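Local coordinates for GH86A beta-porphyranase (Bacteroides plebeius, PDB 4AW7), which hydrolyses the beta-1,4 linkages between beta-D-galactose and alpha-L-galactose-6-sulfate in the red-algal polysaccharide porphyran, releasing mostly disaccharides, at residues Thr376-Val384 / Pro533-Gln541; Ser500-Ile511 / Gly549-Leu560. One frame throughout, in Å; residues are numbered along the deposited sequence. Where two conformers were deposited one is given.

In the fold
Contact 1 is a calcium-bound junction between the turn of residues 376-384 and the loop 533-541; contact 2 pairs strands 503-514 and 546-555 in the C-terminal region. Their centres lie about 14 Å apart. Along the chain the segments alternate, and the loop 533-541 of contact 1 leads within a few residues into strand 546-555 of contact 2. Direct packing joins them: Lys537 CE meets Met550 CE at 3.9 Å, and the Trp536 side chain touches Ile551, whose own side chain is about 9 Å from the calcium. Thr376 also packs on Arg504. Both contacts lie away from the glycan pocket and from the two glutamates thought to be its proton donor and nucleophile.

Contact 1 of 2, residues Thr376-Val384 / Pro533-Gln541. With CA (calcium ion), chain C.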
loop_
_atom_site.group_PDB
_atom_site.type_symbol
_atom_site.label_atom_id
_atom_site.label_comp_id
_atom_site.label_asym_id
_atom_site.label_seq_id
_atom_site.Cartn_x
_atom_site.Cartn_y
_atom_site.Cartn_z
ATOM N N THR A 376 -13.149 -15.745 -4.955
ATOM C CA THR A 376 -13.602 -14.774 -5.970
ATOM C C THR A 376 -14.774 -13.982 -5.429
ATOM O O THR A 376 -15.455 -14.408 -4.485
ATOM C CB THR A 376 -14.070 -15.461 -7.226
ATOM O OG1 THR A 376 -15.154 -16.347 -6.933
ATOM C CG2 THR A 376 -12.916 -16.193 -7.877
ATOM N N SER A 377 -15.014 -12.809 -6.017
ATOM C CA SER A 377 -16.122 -11.940 -5.700
ATOM C C SER A 377 -16.641 -11.381 -7.006
ATOM O O SER A 377 -15.876 -10.839 -7.807
ATOM C CB SER A 377 -15.651 -10.807 -4.800
ATOM O OG SER A 377 -16.693 -9.933 -4.549
ATOM N N SER A 378 -17.941 -11.480 -7.208
ATOM C CA SER A 378 -18.554 -10.967 -8.442
ATOM C C SER A 378 -18.698 -9.467 -8.489
ATOM O O SER A 378 -18.740 -8.881 -9.570
ATOM C CB SER A 378 -19.927 -11.629 -8.609
ATOM O OG SER A 378 -20.859 -11.162 -7.659
ATOM N N ASN A 379 -18.757 -8.807 -7.339
ATOM C CA ASN A 379 -18.929 -7.362 -7.259
ATOM C C ASN A 379 -17.577 -6.750 -6.875
ATOM O O ASN A 379 -17.059 -7.045 -5.796
ATOM C CB ASN A 379 -19.989 -7.058 -6.199
ATOM C CG ASN A 379 -20.268 -5.559 -6.019
ATOM O OD1 ASN A 379 -19.493 -4.714 -6.462
ATOM N ND2 ASN A 379 -21.354 -5.229 -5.294
ATOM N N PRO A 380 -17.000 -5.886 -7.732
ATOM C CA PRO A 380 -15.699 -5.327 -7.389
ATOM C C PRO A 380 -15.670 -4.451 -6.157
ATOM O O PRO A 380 -14.595 -4.211 -5.596
ATOM C CB PRO A 380 -15.296 -4.530 -8.644
ATOM C CG PRO A 380 -16.539 -4.244 -9.290
ATOM C CD PRO A 380 -17.478 -5.394 -9.038
ATOM N N ASP A 381 -16.809 -3.968 -5.696
ATOM C CA ASP A 381 -16.867 -3.263 -4.429
ATOM C C ASP A 381 -16.745 -4.155 -3.225
ATOM O O ASP A 381 -16.496 -3.617 -2.135
ATOM C CB ASP A 381 -18.146 -2.444 -4.323
ATOM C CG ASP A 381 -18.197 -1.340 -5.316
ATOM O OD1 ASP A 381 -17.213 -0.579 -5.416
ATOM O OD2 ASP A 381 -19.226 -1.132 -6.002
ATOM N N ILE A 382 -16.919 -5.469 -3.382
ATOM C CA ILE A 382 -16.799 -6.380 -2.251
ATOM C C ILE A 382 -15.429 -7.045 -2.387
ATOM O O ILE A 382 -15.190 -7.899 -3.244
ATOM C CB ILE A 382 -17.922 -7.408 -2.233
ATOM C CG1 ILE A 382 -19.269 -6.729 -2.152
ATOM C CG2 ILE A 382 -17.714 -8.414 -1.107
ATOM C CD1 ILE A 382 -19.487 -5.825 -0.960
ATOM N N GLN A 383 -14.498 -6.616 -1.541
ATOM C CA GLN A 383 -13.140 -7.162 -1.539
ATOM C C GLN A 383 -13.122 -8.386 -0.639
ATOM O O GLN A 383 -13.716 -8.372 0.433
ATOM C CB GLN A 383 -12.118 -6.110 -1.021
ATOM C CG GLN A 383 -12.288 -4.718 -1.646
ATOM C CD GLN A 383 -11.088 -3.809 -1.373
ATOM O OE1 GLN A 383 -10.113 -3.799 -2.134
ATOM N NE2 GLN A 383 -11.115 -3.111 -0.231
ATOM N N VAL A 384 -12.437 -9.439 -1.080
ATOM C CA VAL A 384 -12.440 -10.717 -0.396
ATOM C C VAL A 384 -11.040 -11.272 -0.256
ATOM O O VAL A 384 -10.213 -11.126 -1.145
ATOM C CB VAL A 384 -13.342 -11.732 -1.118
ATOM C CG1 VAL A 384 -14.787 -11.249 -1.084
ATOM C CG2 VAL A 384 -12.845 -11.973 -2.551
ATOM N N PRO A 533 -17.290 -3.910 -17.607
ATOM C CA PRO A 533 -18.214 -3.631 -16.511
ATOM C C PRO A 533 -18.545 -2.139 -16.323
ATOM O O PRO A 533 -17.725 -1.260 -16.614
ATOM C CB PRO A 533 -17.465 -4.157 -15.278
ATOM C CG PRO A 533 -16.450 -5.073 -15.800
ATOM C CD PRO A 533 -16.060 -4.562 -17.150
ATOM N N ASP A 534 -19.709 -1.897 -15.774
ATOM C CA ASP A 534 -20.126 -0.557 -15.350
ATOM C C ASP A 534 -19.532 -0.128 -14.037
ATOM O O ASP A 534 -19.379 1.054 -13.816
ATOM C CB ASP A 534 -21.670 -0.460 -15.280
ATOM C CG ASP A 534 -22.343 -0.824 -16.605
ATOM O OD1 ASP A 534 -21.912 -0.282 -17.622
ATOM O OD2 ASP A 534 -23.283 -1.659 -16.612
ATOM N N ASN A 535 -19.144 -1.087 -13.221
ATOM C CA ASN A 535 -18.698 -0.898 -11.851
ATOM C C ASN A 535 -17.207 -1.190 -11.743
ATOM O O ASN A 535 -16.637 -1.950 -12.518
ATOM C CB ASN A 535 -19.492 -1.859 -10.940
ATOM C CG ASN A 535 -19.355 -1.535 -9.469
ATOM O OD1 ASN A 535 -18.935 -0.431 -9.093
ATOM N ND2 ASN A 535 -19.749 -2.474 -8.624
ATOM N N TRP A 536 -16.583 -0.551 -10.766
ATOM C CA TRP A 536 -15.184 -0.707 -10.403
ATOM C C TRP A 536 -15.057 -0.573 -8.881
ATOM O O TRP A 536 -16.007 -0.258 -8.199
ATOM C CB TRP A 536 -14.271 0.292 -11.124
ATOM C CG TRP A 536 -14.702 1.689 -10.963
ATOM C CD1 TRP A 536 -14.463 2.506 -9.890
ATOM C CD2 TRP A 536 -15.473 2.461 -11.885
ATOM N NE1 TRP A 536 -15.034 3.733 -10.090
ATOM C CE2 TRP A 536 -15.676 3.727 -11.297
ATOM C CE3 TRP A 536 -16.056 2.191 -13.124
ATOM C CZ2 TRP A 536 -16.420 4.733 -11.926
ATOM C CZ3 TRP A 536 -16.773 3.210 -13.756
ATOM C CH2 TRP A 536 -16.937 4.460 -13.153
ATOM N N LYS A 537 -13.856 -0.825 -8.374
ATOM C CA LYS A 537 -13.636 -0.794 -6.939
ATOM C C LYS A 537 -13.860 0.613 -6.372
ATOM O O LYS A 537 -13.182 1.588 -6.757
ATOM C CB LYS A 537 -12.216 -1.231 -6.614
ATOM C CG LYS A 537 -11.923 -2.683 -6.966
ATOM C CD LYS A 537 -10.413 -2.914 -6.916
ATOM C CE LYS A 537 -9.918 -4.211 -7.552
ATOM N NZ LYS A 537 -10.231 -5.351 -6.674
ATOM N N GLY A 538 -14.752 0.722 -5.413
ATOM C CA GLY A 538 -14.992 1.987 -4.767
ATOM C C GLY A 538 -15.784 2.940 -5.621
ATOM O O GLY A 538 -16.549 2.564 -6.504
ATOM N N TYR A 539 -15.651 4.202 -5.266
ATOM C CA TYR A 539 -16.602 5.203 -5.703
ATOM C C TYR A 539 -16.348 5.754 -7.086
ATOM O O TYR A 539 -15.352 5.470 -7.736
ATOM C CB TYR A 539 -16.783 6.328 -4.673
ATOM C CG TYR A 539 -15.842 7.504 -4.711
ATOM C CD1 TYR A 539 -14.481 7.373 -4.912
ATOM C CD2 TYR A 539 -16.347 8.786 -4.595
ATOM C CE1 TYR A 539 -13.629 8.487 -4.933
ATOM C CE2 TYR A 539 -15.516 9.889 -4.621
ATOM C CZ TYR A 539 -14.156 9.743 -4.763
ATOM O OH TYR A 539 -13.329 10.814 -4.817
ATOM N N GLY A 540 -17.321 6.550 -7.549
ATOM C CA GLY A 540 -17.321 7.025 -8.895
ATOM C C GLY A 540 -16.408 8.188 -9.193
ATOM O O GLY A 540 -16.284 8.551 -10.340
ATOM N N GLN A 541 -15.827 8.803 -8.168
ATOM C CA GLN A 541 -14.954 9.965 -8.304
ATOM C C GLN A 541 -15.703 11.146 -8.905
ATOM O O GLN A 541 -15.109 12.004 -9.548
ATOM C CB GLN A 541 -13.673 9.689 -9.126
ATOM C CG GLN A 541 -12.827 8.557 -8.546
ATOM C CD GLN A 541 -11.556 8.313 -9.295
ATOM O OE1 GLN A 541 -10.988 9.242 -9.870
ATOM N NE2 GLN A 541 -11.023 7.095 -9.181
HETATM CA CA CA C . -18.034 0.822 -7.246
HETATM O O HOH W 1 -12.546 -5.737 -5.198
HETATM O O HOH W 2 -9.295 -6.135 -3.435
HETATM O O HOH W 3 -17.711 2.214 -9.195
HETATM O O HOH W 4 -19.101 1.977 -5.361
HETATM O O HOH W 5 -20.263 1.753 -7.974
#
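Asp381 OD1 is gripped twice, by the calcium ion and by Gly538 N, which donates to OD1 over 2.8 Å almost along the carboxylate C-O bond, though the hydrogen bond is bent at the proton, at 131°. Its twin OD2 also binds the metal, at 2.6 Å, so the carboxylate is bidentate, and OD2 accepts a further bond from Asn535 ND2 at 3.0 Å. This donor comes from well above the carboxylate plane, whereas OD2 lies in the plane of the Asn535 amide; the two flat groups are turned 56° apart. The Asn535 side chain therefore works at both ends, its OD1 binding calcium 2.4 Å away while ND2 holds the aspartate. Trp536 O, Gly538 O and three waters bring the coordination to eight oxygens. Close approaches between the protein oxygens are explained by the ion they share.

Behind the carboxylate stands Asn379. With CG anti to the backbone N (chi1 -180°), its side chain swings forward along the chain and OD1 accepts from Asp381 N at 2.9 Å, forming an Asx turn within the type I turn Asn379-Ile382. An alanine here would remove that acceptor, and the backbone presenting Asp381 to the metal would probably be less firmly fixed. Beside the ion, the Pro380 ring lies against Asn535 and Trp536 CA, and Lys537 CG rests on the Pro380 carbonyl oxygen, 3.4 Å from it. The lysine chain bends at its last torsion, and NZ donates to a water that in turn donates to Pro380 O, at 2.6 Å. Trp536 NE1 donates to Tyr539 O within the same loop. Ligands drawn from the hairpin turn between strands 371-377 and 382-389 and from a C-terminal loop are consistent with a structural calcium site tying together parts of the chain far apart in sequence.

Contact 2 of 2, residues Ser500-Ile511 / Gly549-Leu560; sequences SGSGRASLRMSI and GMIEVPFDIQLL
The antiparallel pairing of strands 503-514 and 546-555 forms one border of a five-stranded mixed sheet built mainly from C-terminal strands, with 546-555 outermost, 577-589 flanking 503-514 on its other side and 29-32 at the other border. The two short strand axes run at 153°. Hydrogen-bonded pairs Leu507-Val553, Met509-Ile551 and Ile511-Gly549 set the register; Ile551 N to Met509 O, at 2.8 Å, is nearly straight.

On the face carrying Arg508, Ser510 and Met550, the methionine doubles back through bends at chi2 and chi3, bringing SD to 3.7 Å from Arg508 CB and laying CE over one face of the guanidinium. That charge is anchored by salt bridges to Asp252 and Glu248 of helix 245-262, which packs on this side. The opposite face is apolar: Met509 and Ile551 lie side by side, Leu507 CB meets Val553 CB, and Val530 of strand 528-530 backs Val553 and Phe555. Ala505 CB sits over the Phe555 ring in a CH-pi contact, 4.2 Å from its centroid.

Further along, the 3-10 segment 557-559 brings Ile557 against Gly501, Gly503 and Arg504, and Ser500 OG donates to Leu560 O at 3.1 Å. Between Ala505 and Phe555 a water bridges the backbones, accepting from Ala505 N at 3.0 Å and donating to Phe555 O at 2.7 Å.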
loop_
_atom_site.group_PDB
_atom_site.type_symbol
_atom_site.label_atom_id
_atom_site.label_comp_id
_atom_site.label_asym_id
_atom_site.label_seq_id
_atom_site.Cartn_x
_atom_site.Cartn_y
_atom_site.Cartn_z
ATOM N N SER A 500 -0.852 -19.293 -20.459
ATOM C CA SER A 500 -2.292 -19.465 -20.432
ATOM C C SER A 500 -2.645 -20.838 -19.887
ATOM O O SER A 500 -1.779 -21.648 -19.632
ATOM C CB SER A 500 -2.930 -19.139 -21.752
ATOM O OG SER A 500 -4.331 -19.181 -21.623
ATOM N N GLY A 501 -3.930 -21.082 -19.682
ATOM C CA GLY A 501 -4.376 -22.357 -19.147
ATOM C C GLY A 501 -5.811 -22.263 -18.744
ATOM O O GLY A 501 -6.633 -21.582 -19.395
ATOM N N SER A 502 -6.152 -22.976 -17.671
ATOM C CA SER A 502 -7.492 -22.934 -17.129
ATOM C C SER A 502 -7.485 -22.112 -15.850
ATOM O O SER A 502 -6.466 -22.091 -15.154
ATOM C CB SER A 502 -7.978 -24.328 -16.843
ATOM O OG SER A 502 -8.036 -25.059 -18.046
ATOM N N GLY A 503 -8.607 -21.463 -15.558
ATOM C CA GLY A 503 -8.691 -20.557 -14.414
ATOM C C GLY A 503 -9.473 -19.317 -14.780
ATOM O O GLY A 503 -10.572 -19.402 -15.331
ATOM N N ARG A 504 -8.898 -18.164 -14.455
ATOM C CA ARG A 504 -9.536 -16.864 -14.623
ATOM C C ARG A 504 -8.531 -15.868 -15.205
ATOM O O ARG A 504 -7.335 -16.054 -15.133
ATOM C CB ARG A 504 -10.050 -16.330 -13.314
ATOM C CG ARG A 504 -11.056 -17.227 -12.662
ATOM C CD ARG A 504 -11.614 -16.633 -11.379
ATOM N NE ARG A 504 -10.612 -16.368 -10.339
ATOM C CZ ARG A 504 -10.211 -17.236 -9.407
ATOM N NH1 ARG A 504 -10.670 -18.469 -9.385
ATOM N NH2 ARG A 504 -9.331 -16.872 -8.512
ATOM N N ALA A 505 -9.052 -14.808 -15.808
ATOM C CA ALA A 505 -8.222 -13.731 -16.328
ATOM C C ALA A 505 -8.978 -12.436 -16.274
ATOM O O ALA A 505 -10.216 -12.401 -16.284
ATOM C CB ALA A 505 -7.792 -14.055 -17.760
ATOM N N SER A 506 -8.200 -11.358 -16.222
ATOM C CA SER A 506 -8.777 -10.022 -16.289
ATOM C C SER A 506 -7.759 -9.031 -16.836
ATOM O O SER A 506 -6.551 -9.243 -16.753
ATOM C CB SER A 506 -9.258 -9.545 -14.952
ATOM O OG SER A 506 -8.181 -9.465 -14.075
ATOM N N LEU A 507 -8.292 -7.944 -17.389
ATOM C CA LEU A 507 -7.500 -6.790 -17.773
ATOM C C LEU A 507 -7.656 -5.717 -16.685
ATOM O O LEU A 507 -8.784 -5.374 -16.302
ATOM C CB LEU A 507 -8.029 -6.238 -19.103
ATOM C CG LEU A 507 -7.463 -4.885 -19.537
ATOM C CD1 LEU A 507 -6.004 -4.949 -19.894
ATOM C CD2 LEU A 507 -8.334 -4.352 -20.677
ATOM N N ARG A 508 -6.522 -5.200 -16.193
ATOM C CA ARG A 508 -6.524 -4.051 -15.276
ATOM C C ARG A 508 -6.256 -2.834 -16.149
ATOM O O ARG A 508 -5.110 -2.567 -16.538
ATOM C CB ARG A 508 -5.428 -4.232 -14.268
ATOM C CG ARG A 508 -5.569 -5.460 -13.392
ATOM C CD ARG A 508 -4.421 -5.647 -12.455
ATOM N NE ARG A 508 -4.223 -4.565 -11.487
ATOM C CZ ARG A 508 -4.801 -4.477 -10.317
ATOM N NH1 ARG A 508 -5.630 -5.388 -9.882
ATOM N NH2 ARG A 508 -4.487 -3.430 -9.558
ATOM N N MET A 509 -7.330 -2.108 -16.481
ATOM C CA MET A 509 -7.266 -0.980 -17.403
ATOM C C MET A 509 -7.298 0.308 -16.596
ATOM O O MET A 509 -8.345 0.617 -16.009
ATOM C CB MET A 509 -8.476 -1.052 -18.339
ATOM C CG MET A 509 -8.645 0.129 -19.239
ATOM S SD MET A 509 -10.078 0.116 -20.311
ATOM C CE MET A 509 -11.382 0.276 -19.102
ATOM N N SER A 510 -6.186 1.031 -16.575
ATOM C CA SER A 510 -6.124 2.294 -15.840
ATOM C C SER A 510 -6.202 3.458 -16.805
ATOM O O SER A 510 -5.447 3.489 -17.793
ATOM C CB SER A 510 -4.889 2.372 -14.942
ATOM O OG SER A 510 -4.888 1.391 -13.899
ATOM N N ILE A 511 -7.092 4.392 -16.446
ATOM C CA ILE A 511 -7.337 5.571 -17.278
ATOM C C ILE A 511 -7.373 6.809 -16.402
ATOM O O ILE A 511 -7.827 6.786 -15.261
ATOM C CB ILE A 511 -8.628 5.451 -18.123
ATOM C CG1 ILE A 511 -9.848 5.271 -17.244
ATOM C CG2 ILE A 511 -8.492 4.305 -19.140
ATOM C CD1 ILE A 511 -11.211 5.286 -18.022
ATOM N N GLY A 549 -8.369 5.976 -12.346
ATOM C CA GLY A 549 -8.744 4.728 -11.707
ATOM C C GLY A 549 -8.477 3.539 -12.604
ATOM O O GLY A 549 -8.470 3.666 -13.830
ATOM N N MET A 550 -8.302 2.383 -11.961
ATOM C CA MET A 550 -8.167 1.112 -12.597
ATOM C C MET A 550 -9.525 0.413 -12.594
ATOM O O MET A 550 -10.148 0.258 -11.540
ATOM C CB MET A 550 -7.130 0.295 -11.818
ATOM C CG MET A 550 -6.755 -1.067 -12.456
ATOM S SD MET A 550 -7.992 -2.400 -12.335
ATOM C CE MET A 550 -8.058 -2.640 -10.547
ATOM N N ILE A 551 -9.999 0.062 -13.788
ATOM C CA ILE A 551 -11.249 -0.657 -13.991
ATOM C C ILE A 551 -10.881 -2.059 -14.432
ATOM O O ILE A 551 -10.205 -2.234 -15.452
ATOM C CB ILE A 551 -12.144 0.062 -15.028
ATOM C CG1 ILE A 551 -12.480 1.482 -14.572
ATOM C CG2 ILE A 551 -13.435 -0.741 -15.273
ATOM C CD1 ILE A 551 -13.124 2.365 -15.635
ATOM N N GLU A 552 -11.323 -3.060 -13.676
ATOM C CA GLU A 552 -11.073 -4.442 -14.075
ATOM C C GLU A 552 -12.050 -4.899 -15.124
ATOM O O GLU A 552 -13.248 -4.609 -15.047
ATOM C CB GLU A 552 -11.271 -5.382 -12.905
ATOM C CG GLU A 552 -10.322 -5.187 -11.788
ATOM C CD GLU A 552 -10.727 -6.018 -10.565
ATOM O OE1 GLU A 552 -11.777 -5.733 -9.873
ATOM O OE2 GLU A 552 -9.963 -6.980 -10.327
ATOM N N VAL A 553 -11.535 -5.632 -16.091
ATOM C CA VAL A 553 -12.381 -6.209 -17.148
ATOM C C VAL A 553 -12.122 -7.727 -17.138
ATOM O O VAL A 553 -11.178 -8.184 -17.778
ATOM C CB VAL A 553 -12.048 -5.593 -18.497
ATOM C CG1 VAL A 553 -12.929 -6.200 -19.593
ATOM C CG2 VAL A 553 -12.157 -4.074 -18.439
ATOM N N PRO A 554 -12.937 -8.478 -16.363
ATOM C CA PRO A 554 -12.767 -9.940 -16.395
ATOM C C PRO A 554 -13.147 -10.526 -17.723
ATOM O O PRO A 554 -14.020 -10.013 -18.394
ATOM C CB PRO A 554 -13.685 -10.447 -15.295
ATOM C CG PRO A 554 -14.325 -9.289 -14.665
ATOM C CD PRO A 554 -13.962 -8.056 -15.387
ATOM N N PHE A 555 -12.485 -11.596 -18.128
ATOM C CA PHE A 555 -12.859 -12.255 -19.367
ATOM C C PHE A 555 -12.428 -13.714 -19.295
ATOM O O PHE A 555 -11.670 -14.115 -18.421
ATOM C CB PHE A 555 -12.262 -11.518 -20.581
ATOM C CG PHE A 555 -10.762 -11.480 -20.599
ATOM C CD1 PHE A 555 -10.021 -12.537 -21.093
ATOM C CD2 PHE A 555 -10.061 -10.388 -20.074
ATOM C CE1 PHE A 555 -8.657 -12.514 -21.083
ATOM C CE2 PHE A 555 -8.701 -10.365 -20.079
ATOM C CZ PHE A 555 -7.978 -11.424 -20.570
ATOM N N ASP A 556 -12.892 -14.504 -20.245
ATOM C CA ASP A 556 -12.582 -15.932 -20.257
ATOM C C ASP A 556 -11.094 -16.153 -20.551
ATOM O O ASP A 556 -10.558 -15.741 -21.585
ATOM C CB ASP A 556 -13.457 -16.628 -21.309
ATOM C CG ASP A 556 -13.519 -18.127 -21.142
ATOM O OD1 ASP A 556 -12.542 -18.726 -20.701
ATOM O OD2 ASP A 556 -14.594 -18.695 -21.507
ATOM N N ILE A 557 -10.416 -16.836 -19.636
ATOM C CA ILE A 557 -8.990 -17.154 -19.807
ATOM C C ILE A 557 -8.691 -17.863 -21.097
ATOM O O ILE A 557 -7.601 -17.782 -21.634
ATOM C CB ILE A 557 -8.471 -18.007 -18.615
ATOM C CG1 ILE A 557 -6.941 -18.047 -18.594
ATOM C CG2 ILE A 557 -9.107 -19.427 -18.607
ATOM C CD1 ILE A 557 -6.375 -18.781 -17.328
ATOM N N GLN A 558 -9.696 -18.578 -21.612
ATOM C CA GLN A 558 -9.554 -19.331 -22.819
ATOM C C GLN A 558 -9.286 -18.453 -24.050
ATOM O O GLN A 558 -8.777 -18.925 -25.068
ATOM C CB GLN A 558 -10.760 -20.309 -22.985
ATOM C CG GLN A 558 -11.003 -21.311 -21.754
ATOM C CD GLN A 558 -9.810 -22.210 -21.473
ATOM O OE1 GLN A 558 -8.990 -22.447 -22.351
ATOM N NE2 GLN A 558 -9.700 -22.729 -20.210
ATOM N N LEU A 559 -9.533 -17.142 -23.947
ATOM C CA LEU A 559 -9.156 -16.198 -25.002
ATOM C C LEU A 559 -7.667 -15.935 -25.092
ATOM O O LEU A 559 -7.174 -15.415 -26.081
ATOM C CB LEU A 559 -9.879 -14.852 -24.833
ATOM C CG LEU A 559 -11.400 -14.898 -24.974
ATOM C CD1 LEU A 559 -12.017 -13.525 -24.653
ATOM C CD2 LEU A 559 -11.816 -15.365 -26.371
ATOM N N LEU A 560 -6.925 -16.244 -24.025
ATOM C CA LEU A 560 -5.499 -16.026 -24.013
ATOM C C LEU A 560 -4.766 -17.198 -24.658
ATOM O O LEU A 560 -5.136 -18.359 -24.490
ATOM C CB LEU A 560 -4.968 -15.843 -22.583
ATOM C CG LEU A 560 -5.486 -14.615 -21.871
ATOM C CD1 LEU A 560 -4.996 -14.599 -20.432
ATOM C CD2 LEU A 560 -5.091 -13.332 -22.605
HETATM O O HOH W 6 -6.388 -22.935 -22.119
HETATM O O HOH W 7 -10.811 -22.191 -17.448
HETATM O O HOH W 8 -11.947 -17.884 -17.240
HETATM O O HOH W 9 -12.048 -15.097 -15.973
#